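PDB 1YZV: ribonuclease mar1, putative from Trypanosoma cruzi, which is of uncertain function but is probably a hydrolase-like alpha/beta enzyme of the isochorismatase family, possibly a ribonuclease. Local coordinates for residues G51-T54 with H60-Y63; G34-S39 with W116-H121; I176-L181 with P194-T199. All coordinates share one frame; numbering follows the deposited sequence.

All three contacts involve helix 39-56 or its immediate surroundings. Contact 2 is buried beside its N-terminal end, where the loop before it meets the end of strand 110-118; contact 1 is buried near the other end, against the start of strand 61-68. Contact 3 is only partly buried and joins two C-terminal helices, one of which covers Phe49 and Leu52 of helix 39-56. The chemistry differs accordingly. Contact 1 combines a histidine-serine hydrogen bond with aromatic packing, contact 2 is mainly an aliphatic side chain over a phenyl ring, and contact 3 is methionine and leucine alone. Leu52 packs on Leu177, linking contacts 1 and 3; Tyr63 touches Trp116, linking contacts 1 and 2.

Contact 1 (G51-T54 with H60-Y63); sequences GLHT and HSVY
His53 of helix 39-56 meets Ser61 and Tyr63 at the start of strand 61-68, within the beta-alpha-beta crossover that runs from strand 20-26 through this helix into the neighbouring parallel strand. Just before it, Leu52 turns to Phe23 and to Leu177 and Leu180 of helix 173-181 and makes no contact with 60-63. The imidazole of His53 swings out anti to its own backbone nitrogen (chi1 161°), which sets ND1 beside the serine hydroxyl. ND1 of His53 and OG of Ser61 are 2.7 Å apart in a hydrogen bond of 150° that could run in either direction. Across the ring NE2 is bonded to Asp85, and with both nitrogens held the ring has little freedom to rotate. The CE1 corner of the ring lies against the strand backbone, CE1 of His53 being 3.5 Å from Tyr63 N. Beyond His53, Thr54 bonds back to the carbonyl of Ala50 and packs on Pro83. Tyr63 presents its ring edge to the imidazole face, the planes 66° apart, while its hydroxyl bonds to Ala46 O. The methylene CB of Tyr63 covers the middle of that face, 3.7 Å from the centroid of the His53 ring.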
ATOM      1  N   GLY A  51      -0.784   8.455  30.254  1.00 24.73           N
ATOM      2  CA  GLY A  51       0.475   8.578  30.959  1.00 25.09           C
ATOM      3  C   GLY A  51       1.442   9.532  30.271  1.00 25.75           C
ATOM      4  O   GLY A  51       2.107  10.356  30.910  1.00 22.81           O
ATOM      5  N   LEU A  52       1.544   9.437  28.951  1.00 22.63           N
ATOM      6  CA  LEU A  52       2.354  10.388  28.209  1.00 24.04           C
ATOM      7  C   LEU A  52       1.899  11.862  28.384  1.00 21.79           C
ATOM      8  O   LEU A  52       2.711  12.756  28.681  1.00 24.52           O
ATOM      9  CB  LEU A  52       2.364   9.992  26.727  1.00 22.76           C
ATOM     10  CG  LEU A  52       3.239  10.889  25.835  1.00 25.08           C
ATOM     11  CD1 LEU A  52       4.683  10.880  26.303  1.00 24.55           C
ATOM     12  CD2 LEU A  52       3.083  10.479  24.382  1.00 28.85           C
ATOM     13  N   HIS A  53       0.622  12.108  28.149  1.00 24.33           N
ATOM     14  CA  HIS A  53      -0.008  13.403  28.315  1.00 24.56           C
ATOM     15  C   HIS A  53       0.322  14.011  29.697  1.00 27.22           C
ATOM     16  O   HIS A  53       0.695  15.192  29.812  1.00 22.31           O
ATOM     17  CB  HIS A  53      -1.532  13.253  28.164  1.00 24.59           C
ATOM     18  CG  HIS A  53      -2.326  14.387  28.748  1.00 27.83           C
ATOM     19  ND1 HIS A  53      -2.588  15.554  28.052  1.00 21.35           N
ATOM     20  CD2 HIS A  53      -2.931  14.521  29.954  1.00 24.11           C
ATOM     21  CE1 HIS A  53      -3.382  16.314  28.779  1.00 27.79           C
ATOM     22  NE2 HIS A  53      -3.567  15.734  29.954  1.00 25.49           N
ATOM     23  N   THR A  54       0.186  13.196  30.738  1.00 24.89           N
ATOM     24  CA  THR A  54       0.482  13.651  32.125  1.00 28.32           C
ATOM     25  C   THR A  54       1.957  13.979  32.340  1.00 26.04           C
ATOM     26  O   THR A  54       2.268  15.027  32.920  1.00 26.72           O
ATOM     27  CB  THR A  54      -0.059  12.630  33.149  1.00 23.80           C
ATOM     28  OG1 THR A  54      -1.487  12.625  33.015  1.00 28.28           O
ATOM     29  CG2 THR A  54       0.338  12.990  34.584  1.00 28.76           C
ATOM     30  N   HIS A  60       2.149  21.254  26.797  1.00 26.00           N
ATOM     31  CA  HIS A  60       2.468  20.573  25.550  1.00 24.24           C
ATOM     32  C   HIS A  60       1.406  19.591  25.066  1.00 24.73           C
ATOM     33  O   HIS A  60       1.504  19.087  23.939  1.00 27.32           O
ATOM     34  CB  HIS A  60       3.773  19.838  25.725  1.00 23.61           C
ATOM     35  CG  HIS A  60       4.906  20.722  26.157  1.00 23.29           C
ATOM     36  ND1 HIS A  60       5.334  21.803  25.410  1.00 21.92           N
ATOM     37  CD2 HIS A  60       5.764  20.618  27.198  1.00 24.10           C
ATOM     38  CE1 HIS A  60       6.351  22.379  26.030  1.00 26.42           C
ATOM     39  NE2 HIS A  60       6.661  21.658  27.093  1.00 23.28           N
ATOM     40  N   SER A  61       0.403  19.326  25.899  1.00 24.77           N
ATOM     41  CA  SER A  61      -0.537  18.243  25.625  1.00 25.00           C
ATOM     42  C   SER A  61      -1.921  18.586  26.121  1.00 25.37           C
ATOM     43  O   SER A  61      -2.052  19.099  27.246  1.00 24.48           O
ATOM     44  CB  SER A  61      -0.027  16.930  26.270  1.00 26.01           C
ATOM     45  OG  SER A  61      -0.893  15.849  25.982  1.00 28.83           O
ATOM     46  N   VAL A  62      -2.936  18.192  25.325  1.00 23.70           N
ATOM     47  CA  VAL A  62      -4.337  18.232  25.691  1.00 23.84           C
ATOM     48  C   VAL A  62      -4.964  16.880  25.360  1.00 24.69           C
ATOM     49  O   VAL A  62      -4.576  16.234  24.393  1.00 23.14           O
ATOM     50  CB  VAL A  62      -5.088  19.414  25.010  1.00 25.80           C
ATOM     51  CG1 VAL A  62      -5.039  19.317  23.525  1.00 31.54           C
ATOM     52  CG2 VAL A  62      -6.544  19.527  25.523  1.00 29.27           C
ATOM     53  N   TYR A  63      -5.803  16.380  26.267  1.00 23.26           N
ATOM     54  CA  TYR A  63      -6.417  15.044  26.137  1.00 23.63           C
ATOM     55  C   TYR A  63      -7.933  15.223  26.019  1.00 25.42           C
ATOM     56  O   TYR A  63      -8.603  15.624  26.994  1.00 26.15           O
ATOM     57  CB  TYR A  63      -6.045  14.197  27.373  1.00 20.75           C
ATOM     58  CG  TYR A  63      -6.163  12.701  27.227  1.00 21.35           C
ATOM     59  CD1 TYR A  63      -7.414  12.061  27.302  1.00 22.00           C
ATOM     60  CD2 TYR A  63      -5.043  11.912  26.991  1.00 20.85           C
ATOM     61  CE1 TYR A  63      -7.541  10.700  27.128  1.00 22.84           C
ATOM     62  CE2 TYR A  63      -5.171  10.519  26.848  1.00 19.44           C
ATOM     63  CZ  TYR A  63      -6.429   9.927  26.953  1.00 23.20           C
ATOM     64  OH  TYR A  63      -6.561   8.563  26.816  1.00 22.75           O
TER

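Contact 2 (G34-S39 with W116-H121); sequences GRIANS and WGFETH
Ile36 sits over one face of the Phe118 ring, its chain running obliquely across it, in a CH-pi contact that carries most of this junction. Its CG1 stands 4.1 Å from the centroid of the Phe118 ring and only 4° off the normal, almost exactly over the centre. The CG2 methyl of Ile36 comes to 3.6 Å from Phe118 CE1. CD1 of Ile36, carried by an unstaggered chi2 of -105°, stays over the ring and also reaches Glu119 CG, 3.9 Å away. At the far end of the phenyl ring Ser39 adds its methylene, with CB 3.7 Å from Phe118 CZ; its hydroxyl takes no part here and bonds to Met33 O instead. Ile36 and Ser39 are brought together by a type I beta turn, closed by a bond from Ser39 N to Ile36 O of 3.0 Å, and thus both can address the same ring.

On the other segment the peptide between Phe118 and Glu119 is cis, consistent with the cis peptide found near the active site in relatives of the isochorismatase family. The carboxylate of Glu119 bonds through OE1 to Gln148 N, while its CG touches Ile36 CD1. Where helix 120-133 begins, His121 NE2 meets Glu174 of a second subunit. The Phe118 ring itself projects from the end of strand 110-118 and is packed by Phe32 of helix 30-33, Ile36 of the following loop, and Ser39 and Cys42 at the start of helix 39-56.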
ATOM      1  N   GLY A  34     -17.316  -5.393  24.028  1.00 28.54           N
ATOM      2  CA  GLY A  34     -17.571  -6.778  23.715  1.00 30.19           C
ATOM      3  C   GLY A  34     -17.844  -7.068  22.258  1.00 31.56           C
ATOM      4  O   GLY A  34     -18.364  -8.130  21.956  1.00 40.09           O
ATOM      5  N   ARG A  35     -17.712  -6.065  21.404  1.00 30.48           N
ATOM      6  CA  ARG A  35     -18.058  -6.120  19.986  1.00 30.41           C
ATOM      7  C   ARG A  35     -16.830  -5.798  19.093  1.00 28.05           C
ATOM      8  O   ARG A  35     -16.776  -6.172  17.947  1.00 27.41           O
ATOM      9  CB  ARG A  35     -19.178  -5.081  19.738  1.00 33.53           C
ATOM     10  CG  ARG A  35     -20.332  -5.183  20.770  1.00 40.87           C
ATOM     11  CD  ARG A  35     -21.349  -4.069  20.586  1.00 46.16           C
ATOM     12  NE  ARG A  35     -22.024  -4.142  19.309  1.00 57.08           N
ATOM     13  CZ  ARG A  35     -23.226  -4.684  19.114  1.00 66.87           C
ATOM     14  NH1 ARG A  35     -23.954  -5.147  20.136  1.00 67.57           N
ATOM     15  NH2 ARG A  35     -23.728  -4.704  17.878  1.00 66.04           N
ATOM     16  N   ILE A  36     -15.777  -5.241  19.674  1.00 24.17           N
ATOM     17  CA  ILE A  36     -14.560  -4.901  18.915  1.00 24.04           C
ATOM     18  C   ILE A  36     -13.481  -5.863  19.418  1.00 23.55           C
ATOM     19  O   ILE A  36     -13.148  -5.842  20.594  1.00 23.30           O
ATOM     20  CB  ILE A  36     -14.161  -3.467  19.208  1.00 23.00           C
ATOM     21  CG1 ILE A  36     -15.304  -2.529  18.867  1.00 26.47           C
ATOM     22  CG2 ILE A  36     -12.791  -3.069  18.512  1.00 22.20           C
ATOM     23  CD1 ILE A  36     -15.146  -1.781  17.693  1.00 39.63           C
ATOM     24  N   ALA A  37     -13.017  -6.774  18.560  1.00 25.35           N
ATOM     25  CA  ALA A  37     -12.110  -7.831  18.976  1.00 23.97           C
ATOM     26  C   ALA A  37     -10.892  -7.362  19.794  1.00 23.71           C
ATOM     27  O   ALA A  37     -10.443  -8.047  20.734  1.00 25.25           O
ATOM     28  CB  ALA A  37     -11.642  -8.629  17.745  1.00 25.71           C
ATOM     29  N   ASN A  38     -10.243  -6.293  19.364  1.00 23.24           N
ATOM     30  CA  ASN A  38      -9.027  -5.830  20.067  1.00 23.57           C
ATOM     31  C   ASN A  38      -9.313  -4.674  21.060  1.00 22.12           C
ATOM     32  O   ASN A  38      -8.429  -3.849  21.333  1.00 21.23           O
ATOM     33  CB  ASN A  38      -7.979  -5.386  19.060  1.00 22.93           C
ATOM     34  CG  ASN A  38      -8.443  -4.173  18.276  1.00 27.50           C
ATOM     35  OD1 ASN A  38      -9.615  -4.114  17.940  1.00 27.22           O
ATOM     36  ND2 ASN A  38      -7.507  -3.273  17.872  1.00 27.34           N
ATOM     37  N   SER A  39     -10.553  -4.578  21.547  1.00 22.79           N
ATOM     38  CA  SER A  39     -10.924  -3.502  22.488  1.00 22.63           C
ATOM     39  C   SER A  39      -9.923  -3.334  23.620  1.00 22.79           C
ATOM     40  O   SER A  39      -9.672  -2.186  24.086  1.00 23.46           O
ATOM     41  CB  SER A  39     -12.345  -3.688  23.030  1.00 24.29           C
ATOM     42  OG  SER A  39     -12.491  -4.845  23.796  1.00 23.40           O
ATOM     43  N   TRP A 116      -7.002   7.833  17.996  1.00 21.52           N
ATOM     44  CA  TRP A 116      -7.274   6.393  18.090  1.00 23.11           C
ATOM     45  C   TRP A 116      -8.656   6.136  18.695  1.00 21.44           C
ATOM     46  O   TRP A 116      -9.290   7.056  19.175  1.00 24.39           O
ATOM     47  CB  TRP A 116      -6.178   5.668  18.921  1.00 21.17           C
ATOM     48  CG  TRP A 116      -6.261   5.890  20.369  1.00 22.15           C
ATOM     49  CD1 TRP A 116      -6.855   5.037  21.274  1.00 22.93           C
ATOM     50  CD2 TRP A 116      -6.060   7.131  21.080  1.00 23.53           C
ATOM     51  NE1 TRP A 116      -6.957   5.633  22.501  1.00 20.59           N
ATOM     52  CE2 TRP A 116      -6.420   6.888  22.440  1.00 24.01           C
ATOM     53  CE3 TRP A 116      -5.432   8.345  20.765  1.00 23.17           C
ATOM     54  CZ2 TRP A 116      -6.322   7.880  23.445  1.00 21.71           C
ATOM     55  CZ3 TRP A 116      -5.324   9.320  21.770  1.00 20.29           C
ATOM     56  CH2 TRP A 116      -5.768   9.076  23.096  1.00 21.00           C
ATOM     57  N   GLY A 117      -9.148   4.915  18.535  1.00 21.55           N
ATOM     58  CA  GLY A 117     -10.376   4.489  19.188  1.00 21.41           C
ATOM     59  C   GLY A 117     -11.316   3.739  18.271  1.00 20.94           C
ATOM     60  O   GLY A 117     -10.864   2.918  17.421  1.00 22.88           O
ATOM     61  N   PHE A 118     -12.608   3.887  18.566  1.00 20.51           N
ATOM     62  CA  PHE A 118     -13.666   3.172  17.871  1.00 20.92           C
ATOM     63  C   PHE A 118     -14.565   4.154  17.084  1.00 20.67           C
ATOM     64  O   PHE A 118     -14.771   5.280  17.507  1.00 22.73           O
ATOM     65  CB  PHE A 118     -14.593   2.458  18.824  1.00 22.07           C
ATOM     66  CG  PHE A 118     -13.921   1.536  19.833  1.00 21.02           C
ATOM     67  CD1 PHE A 118     -12.811   0.805  19.525  1.00 19.82           C
ATOM     68  CD2 PHE A 118     -14.625   1.224  21.004  1.00 23.51           C
ATOM     69  CE1 PHE A 118     -12.283  -0.093  20.469  1.00 22.68           C
ATOM     70  CE2 PHE A 118     -14.102   0.343  21.947  1.00 25.38           C
ATOM     71  CZ  PHE A 118     -12.908  -0.276  21.694  1.00 25.41           C
ATOM     72  N   GLU A 119     -15.112   3.728  15.944  1.00 20.13           N
ATOM     73  CA  GLU A 119     -14.678   2.576  15.182  1.00 20.95           C
ATOM     74  C   GLU A 119     -13.783   3.143  14.072  1.00 21.64           C
ATOM     75  O   GLU A 119     -13.995   4.278  13.623  1.00 22.36           O
ATOM     76  CB  GLU A 119     -15.875   1.834  14.561  1.00 23.21           C
ATOM     77  CG  GLU A 119     -16.711   1.079  15.570  1.00 25.50           C
ATOM     78  CD  GLU A 119     -17.704   0.093  14.935  1.00 30.58           C
ATOM     79  OE1 GLU A 119     -17.312  -0.876  14.259  1.00 27.28           O
ATOM     80  OE2 GLU A 119     -18.895   0.282  15.158  1.00 39.71           O
ATOM     81  N   THR A 120     -12.805   2.355  13.650  1.00 22.13           N
ATOM     82  CA  THR A 120     -11.780   2.779  12.667  1.00 21.11           C
ATOM     83  C   THR A 120     -12.381   3.379  11.387  1.00 21.83           C
ATOM     84  O   THR A 120     -11.947   4.420  10.931  1.00 19.97           O
ATOM     85  CB  THR A 120     -10.842   1.610  12.323  1.00 19.19           C
ATOM     86  OG1 THR A 120     -10.416   0.964  13.536  1.00 19.14           O
ATOM     87  CG2 THR A 120      -9.593   2.094  11.559  1.00 22.70           C
ATOM     88  N   HIS A 121     -13.435   2.746  10.861  1.00 18.94           N
ATOM     89  CA  HIS A 121     -14.024   3.095   9.585  1.00 19.17           C
ATOM     90  C   HIS A 121     -15.139   4.104   9.684  1.00 19.49           C
ATOM     91  O   HIS A 121     -15.753   4.477   8.671  1.00 20.19           O
ATOM     92  CB  HIS A 121     -14.520   1.836   8.866  1.00 21.90           C
ATOM     93  CG  HIS A 121     -15.624   1.122   9.577  1.00 17.71           C
ATOM     94  ND1 HIS A 121     -15.477   0.617  10.848  1.00 22.52           N
ATOM     95  CD2 HIS A 121     -16.909   0.859   9.207  1.00 18.91           C
ATOM     96  CE1 HIS A 121     -16.640   0.140  11.259  1.00 21.00           C
ATOM     97  NE2 HIS A 121     -17.501   0.199  10.256  1.00 23.03           N
TER

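Contact 3 (I176-L181 with P194-T199); sequences ILMQLL and PLMKQT
Met178 and Met196 meet end to end between helix 173-181 and helix 189-197, and their sulfur ends form the tightest part of the contact. CE of Met178 lies 3.4 Å from SD of Met196, and the two SD atoms of Met178 and Met196 are 3.6 Å apart. The two chains get there by different conformations. Met196 runs out extended through chi2 and bends only at its last torsion (chi3 53°), which turns its CE alongside its partner, 3.9 Å from Met178 CG. Met178 starts from a CB that does not face the other helix and folds twice, at chi2 (-64°) and again at chi3, and this curl is what brings its thioether round to the Met196 sulfur. The bends bring the two thioethers together, and no hydrogen bond joins the segments.

Leu177 supplies the second half of the interface. Its CB points at the opposite helix, and its first torsion is swung away from any staggered position (chi1 -100°). With the chain so turned, its CD2 methyl comes to 3.9 Å from Met196 CG, the leucine and methionine running alongside in opposing directions. The same CD2 of Leu177 is 4.2 Å from Leu195 CB. Leu177 also packs on Ile192 within helix 189-197 and on Phe49 of helix 39-56, so it sits where three helices meet.

Residues 194-197 form the weakly bonded, kinked last turn of helix 189-197, with Leu195 O accepting a bond from Arg48. Met178 also meets the third subunit: its O accepts a bond from Gln126 of that chain, and Phe94 there packs on its side chain. Taken together, this is side-chain packing between two C-terminal helices in the helical layer that flanks the parallel sheet of the isochorismatase alpha/beta fold.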
ATOM      1  N   ILE A 176       4.882   6.496  18.157  1.00 20.11           N
ATOM      2  CA  ILE A 176       4.366   7.840  18.429  1.00 20.59           C
ATOM      3  C   ILE A 176       5.060   8.455  19.670  1.00 21.55           C
ATOM      4  O   ILE A 176       5.607   9.576  19.596  1.00 21.29           O
ATOM      5  CB  ILE A 176       2.851   7.810  18.542  1.00 20.38           C
ATOM      6  CG1 ILE A 176       2.240   7.587  17.156  1.00 21.59           C
ATOM      7  CG2 ILE A 176       2.273   9.048  19.242  1.00 22.07           C
ATOM      8  CD1 ILE A 176       0.821   7.063  17.178  1.00 20.22           C
ATOM      9  N   LEU A 177       5.164   7.674  20.747  1.00 23.92           N
ATOM     10  CA  LEU A 177       5.870   8.139  21.927  1.00 21.93           C
ATOM     11  C   LEU A 177       7.283   8.631  21.582  1.00 23.68           C
ATOM     12  O   LEU A 177       7.712   9.724  22.019  1.00 21.82           O
ATOM     13  CB  LEU A 177       5.919   7.030  22.992  1.00 24.75           C
ATOM     14  CG  LEU A 177       4.918   7.124  24.107  1.00 30.40           C
ATOM     15  CD1 LEU A 177       3.495   7.122  23.563  1.00 35.89           C
ATOM     16  CD2 LEU A 177       5.142   6.011  25.129  1.00 29.99           C
ATOM     17  N   MET A 178       8.020   7.812  20.833  1.00 21.35           N
ATOM     18  CA  MET A 178       9.434   8.069  20.541  1.00 21.55           C
ATOM     19  C   MET A 178       9.612   9.153  19.465  1.00 22.35           C
ATOM     20  O   MET A 178      10.592   9.897  19.504  1.00 22.57           O
ATOM     21  CB  MET A 178      10.127   6.753  20.152  1.00 20.97           C
ATOM     22  CG  MET A 178      10.090   5.711  21.271  1.00 26.36           C
ATOM     23  SD  MET A 178      11.020   6.262  22.694  1.00 30.24           S
ATOM     24  CE  MET A 178       9.806   7.071  23.744  1.00 48.23           C
ATOM     25  N   GLN A 179       8.595   9.330  18.609  1.00 21.42           N
ATOM     26  CA  GLN A 179       8.514  10.502  17.702  1.00 22.68           C
ATOM     27  C   GLN A 179       8.415  11.846  18.427  1.00 22.29           C
ATOM     28  O   GLN A 179       9.039  12.840  18.017  1.00 20.21           O
ATOM     29  CB  GLN A 179       7.336  10.399  16.716  1.00 20.92           C
ATOM     30  CG  GLN A 179       7.546   9.385  15.610  1.00 22.95           C
ATOM     31  CD  GLN A 179       6.231   9.083  14.859  1.00 23.13           C
ATOM     32  OE1 GLN A 179       5.518   9.993  14.505  1.00 25.33           O
ATOM     33  NE2 GLN A 179       5.919   7.813  14.672  1.00 23.43           N
ATOM     34  N   LEU A 180       7.638  11.878  19.496  1.00 20.02           N
ATOM     35  CA  LEU A 180       7.438  13.104  20.258  1.00 20.48           C
ATOM     36  C   LEU A 180       8.682  13.449  21.052  1.00 21.75           C
ATOM     37  O   LEU A 180       8.851  14.594  21.383  1.00 21.52           O
ATOM     38  CB  LEU A 180       6.236  13.003  21.189  1.00 19.70           C
ATOM     39  CG  LEU A 180       4.911  12.998  20.462  1.00 23.65           C
ATOM     40  CD1 LEU A 180       3.798  12.354  21.340  1.00 25.70           C
ATOM     41  CD2 LEU A 180       4.555  14.436  19.992  1.00 27.43           C
ATOM     42  N   LEU A 181       9.437  12.435  21.500  1.00 20.25           N
ATOM     43  CA  LEU A 181      10.635  12.642  22.315  1.00 23.65           C
ATOM     44  C   LEU A 181      11.954  12.834  21.575  1.00 24.20           C
ATOM     45  O   LEU A 181      12.846  13.525  22.091  1.00 24.10           O
ATOM     46  CB  LEU A 181      10.810  11.522  23.334  1.00 22.23           C
ATOM     47  CG  LEU A 181      10.090  11.677  24.674  1.00 27.62           C
ATOM     48  CD1 LEU A 181       8.605  11.991  24.526  1.00 28.77           C
ATOM     49  CD2 LEU A 181      10.243  10.400  25.348  1.00 32.34           C
ATOM     50  N   PRO A 194       9.083   3.789  31.222  1.00 33.36           N
ATOM     51  CA  PRO A 194       8.292   2.689  31.813  1.00 33.91           C
ATOM     52  C   PRO A 194       6.995   2.353  31.057  1.00 33.48           C
ATOM     53  O   PRO A 194       6.629   1.178  31.000  1.00 34.32           O
ATOM     54  CB  PRO A 194       7.971   3.200  33.230  1.00 34.55           C
ATOM     55  CG  PRO A 194       9.052   4.200  33.509  1.00 33.51           C
ATOM     56  CD  PRO A 194       9.272   4.876  32.203  1.00 36.05           C
ATOM     57  N   LEU A 195       6.415   3.331  30.344  1.00 29.72           N
ATOM     58  CA  LEU A 195       5.196   3.078  29.570  1.00 29.88           C
ATOM     59  C   LEU A 195       5.479   2.121  28.440  1.00 29.34           C
ATOM     60  O   LEU A 195       4.689   1.231  28.164  1.00 26.94           O
ATOM     61  CB  LEU A 195       4.610   4.352  28.998  1.00 26.53           C
ATOM     62  CG  LEU A 195       4.153   5.419  29.990  1.00 29.71           C
ATOM     63  CD1 LEU A 195       3.759   6.686  29.231  1.00 33.53           C
ATOM     64  CD2 LEU A 195       3.004   4.908  30.813  1.00 29.69           C
ATOM     65  N   MET A 196       6.661   2.237  27.843  1.00 32.39           N
ATOM     66  CA  MET A 196       7.006   1.347  26.750  1.00 34.93           C
ATOM     67  C   MET A 196       7.381  -0.051  27.144  1.00 34.10           C
ATOM     68  O   MET A 196       7.299  -0.939  26.317  1.00 35.52           O
ATOM     69  CB  MET A 196       8.112   1.949  25.924  1.00 35.52           C
ATOM     70  CG  MET A 196       7.518   2.928  24.950  1.00 43.77           C
ATOM     71  SD  MET A 196       8.820   3.821  24.227  1.00 47.24           S
ATOM     72  CE  MET A 196       9.937   2.577  23.600  1.00 52.16           C
ATOM     73  N   LYS A 197       7.722  -0.249  28.409  1.00 33.42           N
ATOM     74  CA  LYS A 197       7.942  -1.581  28.957  1.00 35.27           C
ATOM     75  C   LYS A 197       6.653  -2.331  29.282  1.00 31.88           C
ATOM     76  O   LYS A 197       6.663  -3.536  29.359  1.00 31.98           O
ATOM     77  CB  LYS A 197       8.826  -1.505  30.213  1.00 36.00           C
ATOM     78  CG  LYS A 197      10.267  -1.113  29.875  1.00 42.54           C
ATOM     79  CD  LYS A 197      11.091  -0.573  31.054  1.00 44.67           C
ATOM     80  CE  LYS A 197      12.340   0.157  30.492  1.00 52.46           C
ATOM     81  NZ  LYS A 197      13.444   0.384  31.448  1.00 57.13           N
ATOM     82  N   GLN A 198       5.516  -1.644  29.345  1.00 31.84           N
ATOM     83  CA  GLN A 198       4.249  -2.324  29.523  1.00 26.70           C
ATOM     84  C   GLN A 198       3.907  -3.059  28.241  1.00 28.58           C
ATOM     85  O   GLN A 198       4.317  -2.631  27.182  1.00 27.68           O
ATOM     86  CB  GLN A 198       3.178  -1.320  29.907  1.00 27.59           C
ATOM     87  CG  GLN A 198       3.531  -0.578  31.141  1.00 26.52           C
ATOM     88  CD  GLN A 198       2.485   0.414  31.576  1.00 31.39           C
ATOM     89  OE1 GLN A 198       2.292   1.445  30.951  1.00 35.78           O
ATOM     90  NE2 GLN A 198       1.883   0.158  32.722  1.00 43.73           N
ATOM     91  N   THR A 199       3.219  -4.204  28.341  1.00 25.44           N
ATOM     92  CA  THR A 199       2.956  -5.056  27.166  1.00 27.28           C
ATOM     93  C   THR A 199       1.484  -4.993  26.776  1.00 26.64           C
ATOM     94  O   THR A 199       0.607  -4.974  27.646  1.00 26.71           O
ATOM     95  CB  THR A 199       3.399  -6.536  27.495  1.00 30.39           C
ATOM     96  OG1 THR A 199       2.834  -6.891  28.738  1.00 42.88           O
ATOM     97  CG2 THR A 199       4.880  -6.618  27.702  1.00 29.37           C
TER